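Local coordinates for membrane protein (Acinetobacter baumannii AB307-0294, PDB 5DL5) that probably forms an outer-membrane beta-barrel channel of the OprD porin family that lets small solutes, antibiotics probably among them, cross the outer membrane, at residues A[232-246]-A[272-286]. Residues are numbered along the deposited sequence; the frame is centred on the assembly and turned at random.
Sequences DSSLTYDFSGYHTKF and EKTNNIWAISGTYAT
Phe239 and Ile280 meet on the outer wall of a transmembrane beta-barrel, where 233-246 and 273-286 run antiparallel as neighbouring staves. Backbone hydrogen bonds join them from Ser234–Ala285 to Phe246–Lys273, so main-chain polar groups are paired where the wall crosses the membrane. On the outward face, Leu235, Tyr237, Phe239, Trp278, Ile280 and Tyr284 form an apolar and aromatic surface suited to lipid. The Phe239 side chain, extended away from its own N (chi1 177°), brings CD1 to 3.7 Å from Ile280 CG2 and CE1 to 4.0 Å from Trp278 CE3. Gly241 lies opposite Trp278 in a non-hydrogen-bonded pair; with no side chain, it lets the alpha carbons come within 3.9 Å.

The inner face is polar for much of its length, as befits a porin lumen. Small hydroxyl residues there hold ordered water: one molecule joins Ser281 OG, Thr283 OG1 and Thr236 O. Ser240 OG bonds to Asp238 OD2 at 2.6 Å through the carboxylate's syn lone pair, while Asn222 and Asn224 of strand 216-229 bind OD1. Farther along, this face becomes buried: Tyr242 lies beside Ile277, its CB 4.0 Å from CG2, and its hydroxyl is bonded to Pro133 O and Tyr317 N.

At the same end, where Thr244 and Asn275 are buried on the inner face, the outward face is looser and more polar. Lys245, bent late in its chain, reaches the exposed Glu272 in a long salt bridge with weak hydrogen bonds to both carboxylate oxygens. Nearby, His243 and Asn276 lie alongside each other, imidazole and amide planes 24° apart, and ND1 donates to OD1 across 2.6 Å, with that oxygen almost in the imidazole plane.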
loop_
_atom_site.group_PDB
_atom_site.type_symbol
_atom_site.label_atom_id
_atom_site.label_comp_id
_atom_site.label_asym_id
_atom_site.label_seq_id
_atom_site.Cartn_x
_atom_site.Cartn_y
_atom_site.Cartn_z
ATOM N N ASP A 232 -21.428 16.357 16.967
ATOM C CA ASP A 232 -20.249 16.245 16.111
ATOM C C ASP A 232 -19.704 14.803 16.225
ATOM O O ASP A 232 -18.613 14.512 16.754
ATOM C CB ASP A 232 -19.226 17.384 16.419
ATOM C CG ASP A 232 -17.888 16.893 17.057
ATOM O OD1 ASP A 232 -17.862 16.647 18.282
ATOM O OD2 ASP A 232 -16.853 16.770 16.337
ATOM N N SER A 233 -20.542 13.889 15.755
ATOM C CA SER A 233 -20.303 12.452 15.877
ATOM C C SER A 233 -20.771 11.807 14.664
ATOM O O SER A 233 -21.656 12.326 13.972
ATOM C CB SER A 233 -21.171 11.869 17.020
ATOM O OG SER A 233 -20.757 12.350 18.229
ATOM N N SER A 234 -20.316 10.609 14.438
ATOM C CA SER A 234 -20.742 9.951 13.255
ATOM C C SER A 234 -20.402 8.526 13.336
ATOM O O SER A 234 -19.553 8.137 14.093
ATOM C CB SER A 234 -20.022 10.493 11.988
ATOM O OG SER A 234 -18.641 10.185 12.069
ATOM N N LEU A 235 -21.033 7.817 12.441
ATOM C CA LEU A 235 -20.799 6.436 12.204
ATOM C C LEU A 235 -20.466 6.280 10.764
ATOM O O LEU A 235 -21.227 6.733 9.936
ATOM C CB LEU A 235 -22.045 5.630 12.556
ATOM C CG LEU A 235 -21.621 4.378 13.329
ATOM C CD1 LEU A 235 -21.720 4.672 14.806
ATOM C CD2 LEU A 235 -22.471 3.180 12.953
ATOM N N THR A 236 -19.359 5.625 10.474
ATOM C CA THR A 236 -18.962 5.356 9.127
ATOM C C THR A 236 -18.873 3.832 8.921
ATOM O O THR A 236 -18.145 3.139 9.655
ATOM C CB THR A 236 -17.568 5.984 8.848
ATOM O OG1 THR A 236 -17.676 7.341 9.177
ATOM C CG2 THR A 236 -17.013 5.756 7.358
ATOM N N TYR A 237 -19.548 3.362 7.856
ATOM C CA TYR A 237 -19.541 1.998 7.470
ATOM C C TYR A 237 -18.821 1.836 6.188
ATOM O O TYR A 237 -18.934 2.656 5.282
ATOM C CB TYR A 237 -20.969 1.511 7.209
ATOM C CG TYR A 237 -21.917 1.689 8.342
ATOM C CD1 TYR A 237 -22.708 2.827 8.422
ATOM C CD2 TYR A 237 -22.077 0.719 9.267
ATOM C CE1 TYR A 237 -23.656 2.972 9.419
ATOM C CE2 TYR A 237 -22.993 0.827 10.268
ATOM C CZ TYR A 237 -23.786 1.959 10.322
ATOM O OH TYR A 237 -24.660 2.082 11.350
ATOM N N ASP A 238 -18.085 0.780 6.096
ATOM C CA ASP A 238 -17.271 0.472 4.910
ATOM C C ASP A 238 -17.409 -1.020 4.532
ATOM O O ASP A 238 -17.281 -1.951 5.426
ATOM C CB ASP A 238 -15.785 0.809 5.161
ATOM C CG ASP A 238 -14.958 0.728 3.860
ATOM O OD1 ASP A 238 -15.003 1.715 3.022
ATOM O OD2 ASP A 238 -14.354 -0.369 3.590
ATOM N N PHE A 239 -17.651 -1.276 3.251
ATOM C CA PHE A 239 -17.617 -2.648 2.686
ATOM C C PHE A 239 -16.651 -2.637 1.539
ATOM O O PHE A 239 -16.778 -1.779 0.590
ATOM C CB PHE A 239 -19.093 -3.005 2.322
ATOM C CG PHE A 239 -19.329 -4.364 1.652
ATOM C CD1 PHE A 239 -18.585 -5.525 1.966
ATOM C CD2 PHE A 239 -20.424 -4.511 0.743
ATOM C CE1 PHE A 239 -18.836 -6.756 1.336
ATOM C CE2 PHE A 239 -20.717 -5.759 0.121
ATOM C CZ PHE A 239 -19.955 -6.900 0.439
ATOM N N SER A 240 -15.607 -3.439 1.658
ATOM C CA SER A 240 -14.544 -3.506 0.697
ATOM C C SER A 240 -14.345 -4.983 0.309
ATOM O O SER A 240 -14.528 -5.890 1.146
ATOM C CB SER A 240 -13.216 -2.984 1.274
ATOM O OG SER A 240 -13.352 -1.580 1.459
ATOM N N GLY A 241 -13.892 -5.234 -0.917
ATOM C CA GLY A 241 -13.421 -6.573 -1.263
ATOM C C GLY A 241 -12.640 -6.775 -2.580
ATOM O O GLY A 241 -12.657 -5.907 -3.426
ATOM N N TYR A 242 -11.823 -7.833 -2.605
ATOM C CA TYR A 242 -11.171 -8.228 -3.862
ATOM C C TYR A 242 -11.579 -9.648 -4.283
ATOM O O TYR A 242 -11.717 -10.598 -3.460
ATOM C CB TYR A 242 -9.664 -8.252 -3.755
ATOM C CG TYR A 242 -8.979 -6.969 -3.428
ATOM C CD1 TYR A 242 -8.727 -6.628 -2.112
ATOM C CD2 TYR A 242 -8.447 -6.168 -4.461
ATOM C CE1 TYR A 242 -7.983 -5.473 -1.810
ATOM C CE2 TYR A 242 -7.813 -4.971 -4.199
ATOM C CZ TYR A 242 -7.557 -4.641 -2.843
ATOM O OH TYR A 242 -6.880 -3.523 -2.604
ATOM N N HIS A 243 -11.686 -9.770 -5.579
ATOM C CA HIS A 243 -11.706 -11.066 -6.243
ATOM C C HIS A 243 -10.441 -11.249 -7.129
ATOM O O HIS A 243 -10.219 -10.450 -8.052
ATOM C CB HIS A 243 -12.981 -11.159 -7.046
ATOM C CG HIS A 243 -13.038 -12.349 -7.934
ATOM N ND1 HIS A 243 -13.348 -13.598 -7.460
ATOM C CD2 HIS A 243 -12.714 -12.510 -9.242
ATOM C CE1 HIS A 243 -13.330 -14.472 -8.461
ATOM N NE2 HIS A 243 -12.924 -13.837 -9.548
ATOM N N THR A 244 -9.684 -12.314 -6.900
ATOM C CA THR A 244 -8.454 -12.548 -7.649
ATOM C C THR A 244 -8.408 -13.927 -8.222
ATOM O O THR A 244 -8.594 -14.937 -7.547
ATOM C CB THR A 244 -7.215 -12.386 -6.735
ATOM O OG1 THR A 244 -7.268 -11.137 -6.104
ATOM C CG2 THR A 244 -5.834 -12.497 -7.577
ATOM N N LYS A 245 -8.136 -14.010 -9.498
ATOM C CA LYS A 245 -7.863 -15.255 -10.158
ATOM C C LYS A 245 -6.402 -15.242 -10.570
ATOM O O LYS A 245 -5.942 -14.389 -11.384
ATOM C CB LYS A 245 -8.748 -15.467 -11.401
ATOM C CG LYS A 245 -8.602 -16.887 -11.901
ATOM C CD LYS A 245 -9.565 -17.202 -13.037
ATOM C CE LYS A 245 -9.193 -16.333 -14.249
ATOM N NZ LYS A 245 -9.409 -17.003 -15.565
ATOM N N PHE A 246 -5.683 -16.159 -9.979
ATOM C CA PHE A 246 -4.281 -16.336 -10.257
ATOM C C PHE A 246 -4.135 -17.293 -11.381
ATOM O O PHE A 246 -4.756 -18.385 -11.394
ATOM C CB PHE A 246 -3.518 -16.915 -9.009
ATOM C CG PHE A 246 -3.434 -15.972 -7.882
ATOM C CD1 PHE A 246 -2.399 -15.034 -7.814
ATOM C CD2 PHE A 246 -4.356 -15.984 -6.898
ATOM C CE1 PHE A 246 -2.323 -14.147 -6.738
ATOM C CE2 PHE A 246 -4.287 -15.115 -5.800
ATOM C CZ PHE A 246 -3.257 -14.177 -5.727
ATOM N N GLU A 272 -5.088 -22.711 -12.057
ATOM C CA GLU A 272 -5.679 -21.445 -11.604
ATOM C C GLU A 272 -6.105 -21.629 -10.108
ATOM O O GLU A 272 -6.444 -22.749 -9.663
ATOM C CB GLU A 272 -6.825 -20.996 -12.541
ATOM C CG GLU A 272 -6.313 -20.719 -13.956
ATOM C CD GLU A 272 -7.211 -19.841 -14.802
ATOM O OE1 GLU A 272 -8.427 -20.101 -14.929
ATOM O OE2 GLU A 272 -6.680 -18.864 -15.386
ATOM N N LYS A 273 -5.988 -20.573 -9.340
ATOM C CA LYS A 273 -6.431 -20.540 -7.939
ATOM C C LYS A 273 -7.165 -19.216 -7.788
ATOM O O LYS A 273 -6.840 -18.248 -8.493
ATOM C CB LYS A 273 -5.216 -20.631 -7.019
ATOM C CG LYS A 273 -4.402 -21.922 -7.040
ATOM C CD LYS A 273 -5.166 -23.179 -6.535
ATOM C CE LYS A 273 -4.340 -24.428 -6.823
ATOM N NZ LYS A 273 -5.027 -25.623 -6.320
ATOM N N THR A 274 -8.192 -19.225 -6.957
ATOM C CA THR A 274 -9.082 -18.119 -6.776
ATOM C C THR A 274 -9.191 -17.772 -5.322
ATOM O O THR A 274 -9.326 -18.664 -4.467
ATOM C CB THR A 274 -10.465 -18.510 -7.343
ATOM O OG1 THR A 274 -10.362 -18.502 -8.752
ATOM C CG2 THR A 274 -11.576 -17.416 -7.022
ATOM N N ASN A 275 -9.192 -16.477 -5.057
ATOM C CA ASN A 275 -9.366 -15.905 -3.709
ATOM C C ASN A 275 -10.476 -14.925 -3.840
ATOM O O ASN A 275 -10.488 -14.146 -4.800
ATOM C CB ASN A 275 -8.183 -15.063 -3.304
ATOM C CG ASN A 275 -8.333 -14.394 -1.958
ATOM O OD1 ASN A 275 -8.541 -13.157 -1.890
ATOM N ND2 ASN A 275 -8.241 -15.199 -0.862
ATOM N N ASN A 276 -11.386 -14.939 -2.898
ATOM C CA ASN A 276 -12.197 -13.747 -2.550
ATOM C C ASN A 276 -11.866 -13.299 -1.094
ATOM O O ASN A 276 -11.799 -14.108 -0.179
ATOM C CB ASN A 276 -13.699 -14.037 -2.629
ATOM C CG ASN A 276 -14.100 -14.478 -4.014
ATOM O OD1 ASN A 276 -14.100 -13.697 -4.927
ATOM N ND2 ASN A 276 -14.285 -15.721 -4.201
ATOM N N ILE A 277 -11.632 -12.020 -0.914
ATOM C CA ILE A 277 -11.406 -11.415 0.413
ATOM C C ILE A 277 -12.320 -10.205 0.463
ATOM O O ILE A 277 -12.364 -9.357 -0.423
ATOM C CB ILE A 277 -9.942 -11.161 0.721
ATOM C CG1 ILE A 277 -9.785 -10.693 2.186
ATOM C CG2 ILE A 277 -9.331 -10.227 -0.302
ATOM C CD1 ILE A 277 -8.338 -10.588 2.619
ATOM N N TRP A 278 -13.046 -10.111 1.558
ATOM C CA TRP A 278 -13.923 -8.967 1.822
ATOM C C TRP A 278 -13.899 -8.567 3.315
ATOM O O TRP A 278 -13.484 -9.344 4.129
ATOM C CB TRP A 278 -15.326 -9.228 1.305
ATOM C CG TRP A 278 -16.002 -10.323 1.944
ATOM C CD1 TRP A 278 -15.961 -11.651 1.571
ATOM C CD2 TRP A 278 -16.817 -10.261 3.144
ATOM N NE1 TRP A 278 -16.657 -12.384 2.506
ATOM C CE2 TRP A 278 -17.156 -11.598 3.487
ATOM C CE3 TRP A 278 -17.209 -9.234 3.989
ATOM C CZ2 TRP A 278 -17.991 -11.920 4.548
ATOM C CZ3 TRP A 278 -17.984 -9.580 5.150
ATOM C CH2 TRP A 278 -18.377 -10.935 5.368
ATOM N N ALA A 279 -14.392 -7.373 3.620
ATOM C CA ALA A 279 -14.348 -6.830 4.927
ATOM C C ALA A 279 -15.408 -5.801 5.095
ATOM O O ALA A 279 -15.769 -5.146 4.129
ATOM C CB ALA A 279 -13.007 -6.237 5.239
ATOM N N ILE A 280 -15.995 -5.787 6.292
ATOM C CA ILE A 280 -16.929 -4.764 6.705
ATOM C C ILE A 280 -16.400 -4.090 7.962
ATOM O O ILE A 280 -15.856 -4.825 8.827
ATOM C CB ILE A 280 -18.331 -5.337 6.970
ATOM C CG1 ILE A 280 -18.265 -6.540 7.964
ATOM C CG2 ILE A 280 -18.899 -5.809 5.660
ATOM C CD1 ILE A 280 -19.590 -7.053 8.486
ATOM N N SER A 281 -16.554 -2.756 8.047
ATOM C CA SER A 281 -16.066 -2.003 9.186
ATOM C C SER A 281 -17.095 -1.009 9.566
ATOM O O SER A 281 -17.895 -0.593 8.713
ATOM C CB SER A 281 -14.664 -1.394 8.892
ATOM O OG SER A 281 -14.898 -0.254 8.135
ATOM N N GLY A 282 -17.191 -0.711 10.865
ATOM C CA GLY A 282 -18.018 0.371 11.358
ATOM C C GLY A 282 -17.189 1.161 12.354
ATOM O O GLY A 282 -16.540 0.543 13.169
ATOM N N THR A 283 -17.139 2.494 12.205
ATOM C CA THR A 283 -16.366 3.400 13.035
ATOM C C THR A 283 -17.307 4.383 13.644
ATOM O O THR A 283 -18.052 5.034 12.933
ATOM C CB THR A 283 -15.297 4.158 12.167
ATOM O OG1 THR A 283 -14.517 3.176 11.555
ATOM C CG2 THR A 283 -14.362 5.028 12.958
ATOM N N TYR A 284 -17.281 4.495 14.963
ATOM C CA TYR A 284 -18.054 5.492 15.647
ATOM C C TYR A 284 -17.063 6.499 16.088
ATOM O O TYR A 284 -16.126 6.129 16.759
ATOM C CB TYR A 284 -18.754 4.880 16.856
ATOM C CG TYR A 284 -19.345 5.885 17.798
ATOM C CD1 TYR A 284 -20.252 6.830 17.354
ATOM C CD2 TYR A 284 -18.990 5.912 19.137
ATOM C CE1 TYR A 284 -20.829 7.746 18.230
ATOM C CE2 TYR A 284 -19.604 6.785 20.031
ATOM C CZ TYR A 284 -20.510 7.719 19.569
ATOM O OH TYR A 284 -21.077 8.678 20.402
ATOM N N ALA A 285 -17.309 7.765 15.786
ATOM C CA ALA A 285 -16.404 8.845 16.157
ATOM C C ALA A 285 -17.181 9.892 16.860
ATOM O O ALA A 285 -18.333 10.192 16.553
ATOM C CB ALA A 285 -15.745 9.404 14.873
ATOM N N THR A 286 -16.627 10.346 17.950
ATOM C CA THR A 286 -17.226 11.375 18.726
ATOM C C THR A 286 -16.164 12.210 19.471
ATOM O O THR A 286 -15.312 11.699 20.246
ATOM C CB THR A 286 -18.231 10.801 19.744
ATOM O OG1 THR A 286 -18.858 11.871 20.457
ATOM C CG2 THR A 286 -17.553 9.888 20.750
HETATM O O HOH W 1 -17.463 7.854 11.893
HETATM O O HOH W 2 -15.587 2.053 9.314
HETATM O O HOH W 3 -8.881 -11.530 -3.920
#